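Local coordinates for protein hydroxyethylthiazole kinase (Pyrococcus horikoshii, PDB 3HPD) that probably phosphorylates the hydroxyl group of 4-methyl-5-(2-hydroxyethyl)thiazole with ATP and magnesium, a step that feeds thiamine diphosphate synthesis, at residues M75-A78 and T79-N83; E49-E52 and M53-A57; Y243-L246 and Y247-N250; S237-V240 and K241-D244. All blocks are in the same frame, centred on the assembly; numbering follows the deposited sequence.

Interaction 1. Residues M75-A78 and T79-N83; sequences MVKA and TEIAN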
loop_
_atom_site.group_PDB
_atom_site.type_symbol
_atom_site.label_atom_id
_atom_site.label_comp_id
_atom_site.label_asym_id
_atom_site.label_seq_id
_atom_site.Cartn_x
_atom_site.Cartn_y
_atom_site.Cartn_z
ATOM N N MET A 75 2.242 19.699 3.692
ATOM C CA MET A 75 1.979 20.051 2.300
ATOM C C MET A 75 2.093 21.545 2.017
ATOM O O MET A 75 2.634 21.951 0.986
ATOM C CB MET A 75 0.594 19.550 1.895
ATOM C CG MET A 75 0.503 18.036 1.858
ATOM S SD MET A 75 -1.190 17.474 1.673
ATOM C CE MET A 75 -0.949 15.690 1.725
ATOM N N VAL A 76 1.581 22.362 2.931
ATOM C CA VAL A 76 1.647 23.806 2.758
ATOM C C VAL A 76 3.094 24.277 2.886
ATOM O O VAL A 76 3.550 25.121 2.116
ATOM C CB VAL A 76 0.761 24.525 3.800
ATOM C CG1 VAL A 76 1.012 26.022 3.759
ATOM C CG2 VAL A 76 -0.714 24.233 3.502
ATOM N N LYS A 77 3.815 23.717 3.852
ATOM C CA LYS A 77 5.211 24.077 4.066
ATOM C C LYS A 77 6.042 23.654 2.858
ATOM O O LYS A 77 6.918 24.391 2.407
ATOM C CB LYS A 77 5.749 23.396 5.326
ATOM C CG LYS A 77 7.160 23.818 5.712
ATOM C CD LYS A 77 7.220 25.295 6.088
ATOM C CE LYS A 77 8.639 25.718 6.449
ATOM N NZ LYS A 77 8.724 27.171 6.778
ATOM N N ALA A 78 5.763 22.461 2.340
ATOM C CA ALA A 78 6.479 21.946 1.178
ATOM C C ALA A 78 6.276 22.864 -0.019
ATOM O O ALA A 78 7.206 23.124 -0.779
ATOM C CB ALA A 78 5.990 20.552 0.837
ATOM N N THR A 79 5.052 23.347 -0.185
ATOM C CA THR A 79 4.736 24.233 -1.297
ATOM C C THR A 79 5.553 25.518 -1.188
ATOM O O THR A 79 6.070 26.021 -2.181
ATOM C CB THR A 79 3.230 24.577 -1.321
ATOM O OG1 THR A 79 2.472 23.370 -1.487
ATOM C CG2 THR A 79 2.910 25.524 -2.475
ATOM N N GLU A 80 5.675 26.045 0.023
ATOM C CA GLU A 80 6.435 27.268 0.219
ATOM C C GLU A 80 7.927 27.034 -0.034
ATOM O O GLU A 80 8.592 27.858 -0.656
ATOM C CB GLU A 80 6.181 27.806 1.628
ATOM C CG GLU A 80 4.693 28.038 1.887
ATOM C CD GLU A 80 4.388 28.545 3.282
ATOM O OE1 GLU A 80 5.098 28.152 4.233
ATOM O OE2 GLU A 80 3.422 29.323 3.426
ATOM N N ILE A 81 8.443 25.901 0.432
ATOM C CA ILE A 81 9.852 25.559 0.239
ATOM C C ILE A 81 10.166 25.343 -1.242
ATOM O O ILE A 81 11.143 25.885 -1.768
ATOM C CB ILE A 81 10.222 24.279 1.021
ATOM C CG1 ILE A 81 10.117 24.544 2.524
ATOM C CG2 ILE A 81 11.627 23.819 0.647
ATOM C CD1 ILE A 81 10.318 23.311 3.378
ATOM N N ALA A 82 9.334 24.552 -1.913
ATOM C CA ALA A 82 9.529 24.272 -3.329
ATOM C C ALA A 82 9.494 25.552 -4.159
ATOM O O ALA A 82 10.307 25.726 -5.062
ATOM C CB ALA A 82 8.463 23.292 -3.829
ATOM N N ASN A 83 8.556 26.447 -3.862
ATOM C CA ASN A 83 8.472 27.691 -4.621
ATOM C C ASN A 83 9.693 28.581 -4.397
ATOM O O ASN A 83 10.160 29.238 -5.324
ATOM C CB ASN A 83 7.189 28.454 -4.285
ATOM C CG ASN A 83 5.982 27.905 -5.021
ATOM O OD1 ASN A 83 6.087 27.490 -6.174
ATOM N ND2 ASN A 83 4.827 27.915 -4.365
#
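Thr79 grips the carbonyl oxygen of Met75 twice. Its hydroxyl OG1 donates to Met75 O over 2.9 Å, and its backbone N reaches Met75 O at 3.0 Å. The two donors come from opposite faces of the carbonyl plane. The hydroxyl bond follows from the torsion: OG1 stands beside the backbone N (chi1 -61°), which turns it toward the preceding turn, and its proton is used inside the helix. Glu80 N bonds Val76 O, and Ile81 N bonds Lys77 O. Ala82 N bonds Ala78 O at 2.8 Å, with the straightest N-H approach of the four backbone bonds (169°).

This is the i to i+4 pattern of an alpha helix. Helix 69-85 is the crossover of a beta-alpha-beta unit between strands 59-63 and 89-92, in a ribokinase-like fold. Thr79 and Ala82 face those strands.

On another side, the extended Glu80 chain runs alongside Val76, and OE2 comes within 4.1 Å of Val76 CG1. The carboxylate's main partner is Arg112 of helix 100-112, a salt bridge between neighbouring helices. Lys77 crosses Glu80 at about a right angle. Its NZ stays 4.5 Å from Glu80 OE1, too far for a salt bridge, though the opposite charges may attract weakly. Lys77 CG itself lies 4.0 Å from Ile81 CD1. Ile81 packs on Leu50 and Ile54 of helix 50-56, and Ala78 on Ile54.

Interaction 2. Residues E49-E52 and M53-A57; sequences ELEE and MIRLA
Glu49 precedes helix 50-56 at the N-cap position and starts its i to i+4 bonding: Met53 N donates to Glu49 O over 2.9 Å. The two side chains lie side by side and point the same way. Met53 bends at chi2 and chi3, and its methyl CE comes 3.9 Å from Glu49 OE1. That carboxylate is held mainly by the second subunit, where Arg102 forms a salt bridge and Thr99 a hydrogen bond.

Leu50 O accepts from Ile54 N, and Ile54 CG1 comes close to the same oxygen. Leu50 and Ile54 turn inward, to strand 17-21 and helix 69-85.

Glu51 meets Arg55 on the exposed side. Its CG lies over one face of the guanidinium, 3.5 Å from Arg55 NE. OE2 is 4.0 Å from Arg55 NH2 but well out of the guanidinium plane, so any attraction there is probably of charge alone, with no N-H pointing at the oxygen. A water completes the link: it donates to Glu51 OE1 at 2.7 Å and accepts from Arg55 NE at 2.8 Å, lying in the guanidinium plane.

Glu52 OE1 bonds the backbone N of Lys100 in the second subunit. The helix thus has one flank in a subunit interface. On the backbone, Glu52 O takes Leu56 N at 3.1 Å.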
loop_
_atom_site.group_PDB
_atom_site.type_symbol
_atom_site.label_atom_id
_atom_site.label_comp_id
_atom_site.label_asym_id
_atom_site.label_seq_id
_atom_site.Cartn_x
_atom_site.Cartn_y
_atom_site.Cartn_z
ATOM N N GLU A 49 12.503 17.099 7.848
ATOM C CA GLU A 49 13.347 16.820 6.689
ATOM C C GLU A 49 12.805 17.363 5.369
ATOM O O GLU A 49 13.397 17.123 4.320
ATOM C CB GLU A 49 13.576 15.309 6.544
ATOM C CG GLU A 49 12.348 14.525 6.093
ATOM C CD GLU A 49 12.628 13.041 5.920
ATOM O OE1 GLU A 49 13.809 12.637 5.997
ATOM O OE2 GLU A 49 11.663 12.276 5.701
ATOM N N LEU A 50 11.693 18.094 5.408
ATOM C CA LEU A 50 11.122 18.636 4.175
ATOM C C LEU A 50 12.100 19.486 3.375
ATOM O O LEU A 50 12.223 19.318 2.165
ATOM C CB LEU A 50 9.874 19.475 4.466
ATOM C CG LEU A 50 8.587 18.737 4.828
ATOM C CD1 LEU A 50 7.482 19.753 5.111
ATOM C CD2 LEU A 50 8.184 17.817 3.679
ATOM N N GLU A 51 12.795 20.405 4.036
ATOM C CA GLU A 51 13.728 21.259 3.310
ATOM C C GLU A 51 14.825 20.461 2.612
ATOM O O GLU A 51 15.076 20.656 1.423
ATOM C CB GLU A 51 14.350 22.305 4.241
ATOM C CG GLU A 51 15.372 23.199 3.541
ATOM C CD GLU A 51 15.397 24.616 4.089
ATOM O OE1 GLU A 51 14.959 25.540 3.369
ATOM O OE2 GLU A 51 15.849 24.804 5.237
ATOM N N GLU A 52 15.467 19.554 3.338
ATOM C CA GLU A 52 16.537 18.755 2.748
ATOM C C GLU A 52 16.052 17.844 1.626
ATOM O O GLU A 52 16.754 17.646 0.634
ATOM C CB GLU A 52 17.229 17.922 3.825
ATOM C CG GLU A 52 18.045 18.755 4.797
ATOM C CD GLU A 52 18.549 17.944 5.974
ATOM O OE1 GLU A 52 19.378 17.041 5.763
ATOM O OE2 GLU A 52 18.105 18.213 7.108
ATOM N N MET A 53 14.851 17.298 1.775
ATOM C CA MET A 53 14.311 16.403 0.758
ATOM C C MET A 53 13.901 17.163 -0.510
ATOM O O MET A 53 14.171 16.712 -1.623
ATOM C CB MET A 53 13.119 15.623 1.325
ATOM C CG MET A 53 12.866 14.302 0.617
ATOM S SD MET A 53 14.305 13.205 0.694
ATOM C CE MET A 53 13.919 12.207 2.143
ATOM N N ILE A 54 13.264 18.318 -0.346
ATOM C CA ILE A 54 12.838 19.111 -1.497
ATOM C C ILE A 54 14.057 19.687 -2.223
ATOM O O ILE A 54 14.026 19.913 -3.433
ATOM C CB ILE A 54 11.881 20.241 -1.064
ATOM C CG1 ILE A 54 10.614 19.625 -0.459
ATOM C CG2 ILE A 54 11.503 21.110 -2.267
ATOM C CD1 ILE A 54 9.642 20.633 0.108
ATOM N N ARG A 55 15.131 19.915 -1.475
ATOM C CA ARG A 55 16.373 20.430 -2.048
ATOM C C ARG A 55 16.971 19.343 -2.930
ATOM O O ARG A 55 17.547 19.607 -3.989
ATOM C CB ARG A 55 17.373 20.757 -0.940
ATOM C CG ARG A 55 17.125 22.057 -0.200
ATOM C CD ARG A 55 18.144 22.209 0.918
ATOM N NE ARG A 55 18.163 23.552 1.493
ATOM C CZ ARG A 55 19.083 23.972 2.355
ATOM N NH1 ARG A 55 20.055 23.150 2.737
ATOM N NH2 ARG A 55 19.043 25.211 2.827
ATOM N N LEU A 56 16.829 18.110 -2.464
ATOM C CA LEU A 56 17.347 16.937 -3.149
ATOM C C LEU A 56 16.534 16.609 -4.402
ATOM O O LEU A 56 17.089 16.194 -5.421
ATOM C CB LEU A 56 17.312 15.751 -2.181
ATOM C CG LEU A 56 18.503 14.807 -2.048
ATOM C CD1 LEU A 56 19.796 15.592 -1.988
ATOM C CD2 LEU A 56 18.323 13.965 -0.788
ATOM N N ALA A 57 15.225 16.818 -4.314
ATOM C CA ALA A 57 14.295 16.519 -5.404
ATOM C C ALA A 57 14.338 17.449 -6.607
ATOM O O ALA A 57 14.850 18.564 -6.536
ATOM C CB ALA A 57 12.871 16.470 -4.857
HETATM O O HOH W 1 16.596 25.885 1.292
#

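Interaction 3. Residues Y243-L246 and Y247-N250; sequences YDWL and YRIN
Arg248 lays its side chain over one face of the Trp245 indole. The guanidinium and ring planes are 23° apart, and the guanidinium turns a face to the CZ2-CH2 side of the ring. Trp245 CH2 lies over the centre of the guanidinium, and Arg248 NH1 is 3.2 Å from Trp245 CZ2. Further back, Arg248 CD makes a CH-pi contact, 3.9 Å from the centroid of the six-membered ring and 6° off its normal. A bend at chi3 (65°) folds the arginine chain down along the ring.

The indole has further partners: NE1 bonds Glu231, and Lys227 makes a cation-pi contact, both on helix 210-231.

The backbone here is the last turn of helix 235-248. Arg248 N bonds Asp244 O at 2.9 Å, and Ile249 N bonds Trp245 O at 2.8 Å. Tyr247 N reaches Tyr243 O over a longer 3.3 Å. Ile249 then leaves helical geometry, and Asn250 caps the next helix, 251-257, through OD1 to Val253 N.

Arg248 also packs on Tyr234 of the second subunit, so this contact lies beside an interface. The electron-rich indole would probably favour the positive guanidinium, while CD adds the CH-pi contact.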
loop_
_atom_site.group_PDB
_atom_site.type_symbol
_atom_site.label_atom_id
_atom_site.label_comp_id
_atom_site.label_asym_id
_atom_site.label_seq_id
_atom_site.Cartn_x
_atom_site.Cartn_y
_atom_site.Cartn_z
ATOM N N TYR A 243 2.132 -1.066 -15.051
ATOM C CA TYR A 243 3.549 -0.858 -14.759
ATOM C C TYR A 243 4.403 -1.436 -15.874
ATOM O O TYR A 243 5.418 -0.853 -16.252
ATOM C CB TYR A 243 3.918 -1.536 -13.440
ATOM C CG TYR A 243 3.059 -1.079 -12.294
ATOM C CD1 TYR A 243 3.242 0.180 -11.717
ATOM C CD2 TYR A 243 2.027 -1.883 -11.812
ATOM C CE1 TYR A 243 2.417 0.629 -10.690
ATOM C CE2 TYR A 243 1.192 -1.442 -10.779
ATOM C CZ TYR A 243 1.395 -0.187 -10.225
ATOM O OH TYR A 243 0.589 0.250 -9.194
ATOM N N ASP A 244 3.997 -2.594 -16.389
ATOM C CA ASP A 244 4.743 -3.232 -17.465
ATOM C C ASP A 244 4.863 -2.297 -18.655
ATOM O O ASP A 244 5.942 -2.144 -19.228
ATOM C CB ASP A 244 4.058 -4.525 -17.917
ATOM C CG ASP A 244 4.243 -5.658 -16.931
ATOM O OD1 ASP A 244 4.894 -5.447 -15.886
ATOM O OD2 ASP A 244 3.740 -6.764 -17.206
ATOM N N TRP A 245 3.756 -1.658 -19.019
ATOM C CA TRP A 245 3.780 -0.768 -20.165
ATOM C C TRP A 245 4.357 0.619 -19.939
ATOM O O TRP A 245 4.805 1.261 -20.886
ATOM C CB TRP A 245 2.394 -0.717 -20.809
ATOM C CG TRP A 245 2.203 -1.952 -21.624
ATOM C CD1 TRP A 245 1.533 -3.089 -21.261
ATOM C CD2 TRP A 245 2.858 -2.250 -22.860
ATOM N NE1 TRP A 245 1.743 -4.082 -22.196
ATOM C CE2 TRP A 245 2.553 -3.592 -23.186
ATOM C CE3 TRP A 245 3.680 -1.513 -23.723
ATOM C CZ2 TRP A 245 3.045 -4.212 -24.341
ATOM C CZ3 TRP A 245 4.169 -2.131 -24.870
ATOM C CH2 TRP A 245 3.849 -3.467 -25.167
ATOM N N LEU A 246 4.367 1.089 -18.699
ATOM C CA LEU A 246 4.973 2.392 -18.436
ATOM C C LEU A 246 6.470 2.206 -18.668
ATOM O O LEU A 246 7.194 3.154 -18.979
ATOM C CB LEU A 246 4.714 2.836 -16.993
ATOM C CG LEU A 246 3.314 3.403 -16.760
ATOM C CD1 LEU A 246 3.127 3.735 -15.283
ATOM C CD2 LEU A 246 3.130 4.657 -17.625
ATOM N N TYR A 247 6.912 0.961 -18.528
ATOM C CA TYR A 247 8.309 0.577 -18.714
ATOM C C TYR A 247 8.615 0.276 -20.185
ATOM O O TYR A 247 9.655 0.679 -20.706
ATOM C CB TYR A 247 8.599 -0.670 -17.875
ATOM C CG TYR A 247 10.000 -1.228 -17.994
ATOM C CD1 TYR A 247 11.066 -0.656 -17.299
ATOM C CD2 TYR A 247 10.254 -2.353 -18.777
ATOM C CE1 TYR A 247 12.349 -1.197 -17.375
ATOM C CE2 TYR A 247 11.532 -2.902 -18.861
ATOM C CZ TYR A 247 12.573 -2.320 -18.157
ATOM O OH TYR A 247 13.835 -2.875 -18.225
ATOM N N ARG A 248 7.702 -0.430 -20.847
ATOM C CA ARG A 248 7.888 -0.817 -22.246
ATOM C C ARG A 248 7.596 0.257 -23.287
ATOM O O ARG A 248 8.160 0.228 -24.381
ATOM C CB ARG A 248 7.029 -2.042 -22.575
ATOM C CG ARG A 248 7.342 -3.275 -21.756
ATOM C CD ARG A 248 6.459 -4.446 -22.177
ATOM N NE ARG A 248 6.733 -4.876 -23.546
ATOM C CZ ARG A 248 6.101 -5.871 -24.163
ATOM N NH1 ARG A 248 5.150 -6.546 -23.538
ATOM N NH2 ARG A 248 6.429 -6.196 -25.405
ATOM N N ILE A 249 6.716 1.196 -22.967
ATOM C CA ILE A 249 6.382 2.228 -23.936
ATOM C C ILE A 249 7.650 2.908 -24.450
ATOM O O ILE A 249 8.559 3.222 -23.683
ATOM C CB ILE A 249 5.407 3.271 -23.336
ATOM C CG1 ILE A 249 4.925 4.223 -24.433
ATOM C CG2 ILE A 249 6.083 4.037 -22.206
ATOM C CD1 ILE A 249 3.754 5.109 -24.006
ATOM N N ASN A 250 7.713 3.104 -25.761
ATOM C CA ASN A 250 8.868 3.727 -26.388
ATOM C C ASN A 250 8.424 4.596 -27.562
ATOM O O ASN A 250 7.228 4.825 -27.758
ATOM C CB ASN A 250 9.849 2.652 -26.872
ATOM C CG ASN A 250 9.216 1.679 -27.848
ATOM O OD1 ASN A 250 8.257 2.015 -28.539
ATOM N ND2 ASN A 250 9.764 0.469 -27.922
#

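Interaction 4. Residues S237-V240 and K241-D244; sequences SFHV and KLYD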
loop_
_atom_site.group_PDB
_atom_site.type_symbol
_atom_site.label_atom_id
_atom_site.label_comp_id
_atom_site.label_asym_id
_atom_site.label_seq_id
_atom_site.Cartn_x
_atom_site.Cartn_y
_atom_site.Cartn_z
ATOM N N SER A 237 -5.209 -8.126 -13.010
ATOM C CA SER A 237 -4.169 -8.321 -14.018
ATOM C C SER A 237 -3.918 -7.040 -14.809
ATOM O O SER A 237 -2.790 -6.766 -15.218
ATOM C CB SER A 237 -4.569 -9.450 -14.972
ATOM O OG SER A 237 -4.724 -10.668 -14.264
ATOM N N PHE A 238 -4.974 -6.265 -15.028
ATOM C CA PHE A 238 -4.870 -5.003 -15.759
ATOM C C PHE A 238 -3.974 -4.032 -14.986
ATOM O O PHE A 238 -3.117 -3.365 -15.570
ATOM C CB PHE A 238 -6.272 -4.411 -15.949
ATOM C CG PHE A 238 -6.287 -3.005 -16.489
ATOM C CD1 PHE A 238 -5.936 -2.739 -17.811
ATOM C CD2 PHE A 238 -6.697 -1.948 -15.680
ATOM C CE1 PHE A 238 -5.998 -1.434 -18.321
ATOM C CE2 PHE A 238 -6.763 -0.644 -16.175
ATOM C CZ PHE A 238 -6.413 -0.386 -17.500
ATOM N N HIS A 239 -4.171 -3.964 -13.672
ATOM C CA HIS A 239 -3.378 -3.082 -12.815
ATOM C C HIS A 239 -1.890 -3.409 -12.955
ATOM O O HIS A 239 -1.057 -2.514 -13.109
ATOM C CB HIS A 239 -3.808 -3.252 -11.349
ATOM C CG HIS A 239 -3.080 -2.359 -10.390
ATOM N ND1 HIS A 239 -3.159 -2.518 -9.023
ATOM C CD2 HIS A 239 -2.267 -1.294 -10.597
ATOM C CE1 HIS A 239 -2.425 -1.592 -8.430
ATOM N NE2 HIS A 239 -1.874 -0.836 -9.364
ATOM N N VAL A 240 -1.566 -4.698 -12.903
ATOM C CA VAL A 240 -0.185 -5.155 -13.020
ATOM C C VAL A 240 0.441 -4.737 -14.354
ATOM O O VAL A 240 1.590 -4.285 -14.404
ATOM C CB VAL A 240 -0.097 -6.702 -12.894
ATOM C CG1 VAL A 240 1.314 -7.176 -13.211
ATOM C CG2 VAL A 240 -0.489 -7.139 -11.488
ATOM N N LYS A 241 -0.319 -4.885 -15.431
ATOM C CA LYS A 241 0.170 -4.541 -16.762
ATOM C C LYS A 241 0.412 -3.050 -16.977
ATOM O O LYS A 241 1.121 -2.666 -17.909
ATOM C CB LYS A 241 -0.794 -5.070 -17.824
ATOM C CG LYS A 241 -0.859 -6.591 -17.894
ATOM C CD LYS A 241 0.438 -7.179 -18.447
ATOM C CE LYS A 241 0.346 -8.693 -18.587
ATOM N NZ LYS A 241 1.499 -9.263 -19.339
ATOM N N LEU A 242 -0.169 -2.202 -16.134
ATOM C CA LEU A 242 0.050 -0.765 -16.274
ATOM C C LEU A 242 1.534 -0.454 -16.070
ATOM O O LEU A 242 2.129 0.317 -16.825
ATOM C CB LEU A 242 -0.794 0.020 -15.260
ATOM C CG LEU A 242 -2.315 0.002 -15.478
ATOM C CD1 LEU A 242 -3.008 0.770 -14.352
ATOM C CD2 LEU A 242 -2.648 0.623 -16.833
ATOM N N TYR A 243 2.132 -1.066 -15.051
ATOM C CA TYR A 243 3.549 -0.858 -14.759
ATOM C C TYR A 243 4.403 -1.436 -15.874
ATOM O O TYR A 243 5.418 -0.853 -16.252
ATOM C CB TYR A 243 3.918 -1.536 -13.440
ATOM C CG TYR A 243 3.059 -1.079 -12.294
ATOM C CD1 TYR A 243 3.242 0.180 -11.717
ATOM C CD2 TYR A 243 2.027 -1.883 -11.812
ATOM C CE1 TYR A 243 2.417 0.629 -10.690
ATOM C CE2 TYR A 243 1.192 -1.442 -10.779
ATOM C CZ TYR A 243 1.395 -0.187 -10.225
ATOM O OH TYR A 243 0.589 0.250 -9.194
ATOM N N ASP A 244 3.997 -2.594 -16.389
ATOM C CA ASP A 244 4.743 -3.232 -17.465
ATOM C C ASP A 244 4.863 -2.297 -18.655
ATOM O O ASP A 244 5.942 -2.144 -19.228
ATOM C CB ASP A 244 4.058 -4.525 -17.917
ATOM C CG ASP A 244 4.243 -5.658 -16.931
ATOM O OD1 ASP A 244 4.894 -5.447 -15.886
ATOM O OD2 ASP A 244 3.740 -6.764 -17.206
#
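His239 NE2 and Tyr243 OH are joined by a hydrogen bond of 2.7 Å, one turn apart on the helix. Either atom could be the donor. The hydroxyl meets the imidazole at its edge, near the ring plane. The rings themselves are oblique, with centroids 5.2 Å apart and planes at 44°. Two torsions bring them together: His239 CG is anti to its own backbone N (chi1 -178°), while Tyr243 CG lies beside its backbone N. Tyr243 CE2 also runs 3.4 Å from His239 O. The hydroxyl has a second partner, Thr29 OG1 of helix 27-37, which probably restricts the phenol. Met196 of helix 193-205 touches both side chains.

Next to this pair, Leu242 CD2 sits over one face of the Phe238 ring, 4.0 Å from CZ. Ala228 of helix 210-231 packs on both residues.

These residues belong to helix 235-248, late in a ribokinase-like kinase. The His239 side chain is about 8 Å from Gly192, a predicted substrate-binding residue, so the ring pair lies near the probable thiazole site.

The backbone is less regular here. Lys241 N bonds Ser237 O at 3.1 Å. Leu242 N turns to His239 O at 3.2 Å, from above the carbonyl plane, and bonds Phe238 O only weakly.

Beyond lies the trimer contact. Ser237 OG bonds Asp244 of the third subunit, and Asp244 OD2 bonds Ser237 of the second. Val240 packs on Val240 of the third subunit. Lys241 NZ forms a salt bridge with Glu231 and a long one with Asp244 OD2.

Along the chain the order is interaction 2, interaction 1, interaction 4, interaction 3. The first two form one cluster: their centres are 10 Å apart, and helices 50-56 and 69-85 touch through Ile54 against Ala78, Ile81 and Ala82. Interactions 3 and 4 form the other. They are successive turns of helix 235-248, share Tyr243 and Asp244, and have centres 9 Å apart. The clusters are about 30 Å apart between centres. Interaction 1 lies across the chain's centre from interactions 3 and 4. Interactions 2, 3 and 4 all meet the second subunit, so both clusters take part in trimer contacts, while interaction 1 stays within its own chain.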